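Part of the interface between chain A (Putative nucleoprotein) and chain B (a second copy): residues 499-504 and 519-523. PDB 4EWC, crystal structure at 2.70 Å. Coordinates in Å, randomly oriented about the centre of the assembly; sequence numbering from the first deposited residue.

Chain A, residues 499-504: YEARPE
Chain B, residues 519-523: TDSFG

The contact is anchored by one carboxylate oxygen that accepts twice from one serine. OE1 of Glu500(A) takes a very short hydrogen bond from OG of Ser521(B), 2.5 Å, and a nearly straight one from the backbone N of Ser521(B), 2.8 Å and 163° at the hydrogen. Glutamate suits the place because its chain, chi1 and chi2 both t and chi3 36°, carries the acceptor from a strand end (499-500, phi/psi -79/129 at Glu500(A)) across the gap; Glu500(A) CA lies 6.7 Å from Ser521(B) CA. Serine, chi1 -41° (m), offers hydroxyl and amide to the same point.

Asp520(B) brings a like charge close, its OD2 4.3 Å from Glu500(A) OE1. A water mediates, donating to Glu500(A) OE2 at 2.4 Å and to Asp520(B) OD2 at 2.9 Å. With chi1 64° (p) and chi2 7°, OD1 accepts weak hydrogen bonds from N of Phe522(B), 2.9 Å, and N of Gly523(B), 2.8 Å, bracing a turn whose phi/psi run -83/-168, -66/-29, -91/-13 and 72/21 from Asp520(B) to Gly523(B). The last, positive phi favours glycine.

Packing centres on Phe522(B), chi1 -48° (m) and chi2 -75°, whose CA-to-CB bond points toward the chain A stretch. It has 115 Å² covered and Glu500(A) 83 Å², of 315 Å² in all. Its ring edge meets carbonyls: CZ lies 3.3 Å from Glu500(A) O, CE2 3.6 Å from Ala501(A) O. Residues 501-503 of chain A run extended (-64/138, -76/125, -75/145), and Arg502(A) CA is 7.8 Å from Phe522(B) CA. Over one ring face sits Arg502(A), chi1 and chi2 both t, its CG 4.1 Å from the Phe522(B) ring centroid and 15° off the normal. Chi3 -79° (m) and chi4 -79° together turn the guanidinium, placing Phe522(B) CD1 over one face, 3.4 Å from Arg502(A) NH1. Pro503(A) CD adds an oblique apolar contact, 3.9 Å from Phe522(B) CE2.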

ATOM      1  N   TYR A 499      12.511   1.703  11.610  1.00 42.37           N
ATOM      2  CA  TYR A 499      11.993   3.030  11.965  1.00 44.30           C
ATOM      3  C   TYR A 499      12.078   3.982  10.778  1.00 43.44           C
ATOM      4  O   TYR A 499      12.927   3.823   9.908  1.00 44.49           O
ATOM      5  CB  TYR A 499      12.715   3.599  13.212  1.00 48.53           C
ATOM      6  CG  TYR A 499      14.134   4.051  12.962  1.00 45.35           C
ATOM      7  CD1 TYR A 499      14.391   5.343  12.550  1.00 46.53           C
ATOM      8  CD2 TYR A 499      15.210   3.184  13.128  1.00 47.71           C
ATOM      9  CE1 TYR A 499      15.659   5.771  12.300  1.00 49.14           C
ATOM     10  CE2 TYR A 499      16.503   3.603  12.883  1.00 48.25           C
ATOM     11  CZ  TYR A 499      16.721   4.907  12.467  1.00 53.20           C
ATOM     12  OH  TYR A 499      17.992   5.372  12.212  1.00 48.28           O
ATOM     13  N   GLU A 500      11.179   4.956  10.731  1.00 43.55           N
ATOM     14  CA  GLU A 500      11.184   5.938   9.644  1.00 45.52           C
ATOM     15  C   GLU A 500      12.259   7.014   9.859  1.00 45.82           C
ATOM     16  O   GLU A 500      12.345   7.609  10.938  1.00 42.33           O
ATOM     17  CB  GLU A 500       9.804   6.602   9.495  1.00 42.22           C
ATOM     18  CG  GLU A 500       9.793   7.815   8.558  1.00 42.37           C
ATOM     19  CD  GLU A 500       8.392   8.389   8.310  1.00 44.97           C
ATOM     20  OE1 GLU A 500       7.545   8.395   9.224  1.00 46.87           O
ATOM     21  OE2 GLU A 500       8.128   8.844   7.182  1.00 48.60           O
ATOM     22  N   ALA A 501      13.076   7.246   8.835  1.00 44.51           N
ATOM     23  CA  ALA A 501      14.050   8.322   8.889  1.00 46.53           C
ATOM     24  C   ALA A 501      13.283   9.620   8.981  1.00 46.44           C
ATOM     25  O   ALA A 501      12.269   9.787   8.329  1.00 51.23           O
ATOM     26  CB  ALA A 501      14.942   8.330   7.658  1.00 46.39           C
ATOM     27  N   ARG A 502      13.759  10.524   9.817  1.00 44.75           N
ATOM     28  CA  ARG A 502      13.167  11.826   9.918  1.00 48.42           C
ATOM     29  C   ARG A 502      13.621  12.626   8.700  1.00 50.62           C
ATOM     30  O   ARG A 502      14.809  12.728   8.433  1.00 50.96           O
ATOM     31  CB  ARG A 502      13.604  12.478  11.228  1.00 46.63           C
ATOM     32  CG  ARG A 502      12.769  13.666  11.609  1.00 52.65           C
ATOM     33  CD  ARG A 502      13.312  14.328  12.844  1.00 44.76           C
ATOM     34  NE  ARG A 502      12.943  13.640  14.074  1.00 44.26           N
ATOM     35  CZ  ARG A 502      11.756  13.744  14.671  1.00 44.87           C
ATOM     36  NH1 ARG A 502      10.788  14.489  14.143  1.00 37.90           N
ATOM     37  NH2 ARG A 502      11.533  13.095  15.802  1.00 40.17           N
ATOM     38  N   PRO A 503      12.669  13.176   7.938  1.00 55.46           N
ATOM     39  CA  PRO A 503      13.023  13.896   6.705  1.00 57.83           C
ATOM     40  C   PRO A 503      13.622  15.285   6.975  1.00 74.06           C
ATOM     41  O   PRO A 503      13.208  15.934   7.942  1.00 74.09           O
ATOM     42  CB  PRO A 503      11.684  14.034   5.985  1.00 53.28           C
ATOM     43  CG  PRO A 503      10.647  13.988   7.076  1.00 54.37           C
ATOM     44  CD  PRO A 503      11.213  13.130   8.184  1.00 53.22           C
ATOM     45  N   GLU A 504      14.580  15.730   6.156  1.00 79.70           N
ATOM     46  CA  GLU A 504      15.117  17.092   6.286  1.00 87.42           C
ATOM     47  C   GLU A 504      15.299  17.801   4.940  1.00 99.09           C
ATOM     48  O   GLU A 504      16.166  18.674   4.799  1.00102.06           O
ATOM     49  CB  GLU A 504      16.432  17.091   7.061  1.00 77.37           C
TER
ATOM     50  N   THR B 519      -0.856  10.099   8.635  1.00 42.49           N
ATOM     51  CA  THR B 519       0.321  10.858   8.993  1.00 42.83           C
ATOM     52  C   THR B 519       1.520   9.954   8.846  1.00 45.41           C
ATOM     53  O   THR B 519       1.384   8.729   8.673  1.00 45.21           O
ATOM     54  CB  THR B 519       0.251  11.434  10.433  1.00 43.29           C
ATOM     55  OG1 THR B 519       0.050  10.389  11.403  1.00 40.90           O
ATOM     56  CG2 THR B 519      -0.875  12.446  10.527  1.00 34.30           C
ATOM     57  N   ASP B 520       2.699  10.554   8.885  1.00 41.65           N
ATOM     58  CA  ASP B 520       3.886   9.748   9.001  1.00 43.50           C
ATOM     59  C   ASP B 520       4.090   9.426  10.482  1.00 43.12           C
ATOM     60  O   ASP B 520       3.217   9.700  11.315  1.00 40.10           O
ATOM     61  CB  ASP B 520       5.082  10.489   8.422  1.00 45.28           C
ATOM     62  CG  ASP B 520       5.424  11.747   9.186  1.00 50.23           C
ATOM     63  OD1 ASP B 520       4.835  12.022  10.256  1.00 50.70           O
ATOM     64  OD2 ASP B 520       6.315  12.482   8.702  1.00 51.95           O
ATOM     65  N   SER B 521       5.259   8.896  10.807  1.00 41.87           N
ATOM     66  CA  SER B 521       5.549   8.502  12.169  1.00 44.01           C
ATOM     67  C   SER B 521       5.604   9.674  13.136  1.00 43.52           C
ATOM     68  O   SER B 521       5.295   9.542  14.314  1.00 45.05           O
ATOM     69  CB  SER B 521       6.869   7.748  12.214  1.00 46.20           C
ATOM     70  OG  SER B 521       6.972   6.870  11.109  1.00 43.27           O
ATOM     71  N   PHE B 522       5.970  10.839  12.626  1.00 46.91           N
ATOM     72  CA  PHE B 522       6.215  12.001  13.480  1.00 46.05           C
ATOM     73  C   PHE B 522       4.964  12.834  13.671  1.00 44.73           C
ATOM     74  O   PHE B 522       4.895  13.686  14.572  1.00 45.51           O
ATOM     75  CB  PHE B 522       7.360  12.812  12.869  1.00 42.82           C
ATOM     76  CG  PHE B 522       8.536  11.958  12.507  1.00 49.28           C
ATOM     77  CD1 PHE B 522       9.376  11.467  13.504  1.00 42.95           C
ATOM     78  CD2 PHE B 522       8.760  11.567  11.189  1.00 48.71           C
ATOM     79  CE1 PHE B 522      10.456  10.657  13.189  1.00 44.03           C
ATOM     80  CE2 PHE B 522       9.841  10.727  10.876  1.00 48.04           C
ATOM     81  CZ  PHE B 522      10.684  10.279  11.884  1.00 44.62           C
ATOM     82  N   GLY B 523       3.962  12.555  12.843  1.00 43.03           N
ATOM     83  CA  GLY B 523       2.732  13.321  12.859  1.00 43.99           C
ATOM     84  C   GLY B 523       2.986  14.697  12.276  1.00 41.68           C
ATOM     85  O   GLY B 523       2.241  15.632  12.527  1.00 51.58           O
TER
HETATM   86  O   HOH W   1       7.922  11.216   6.678  1.00 46.45           O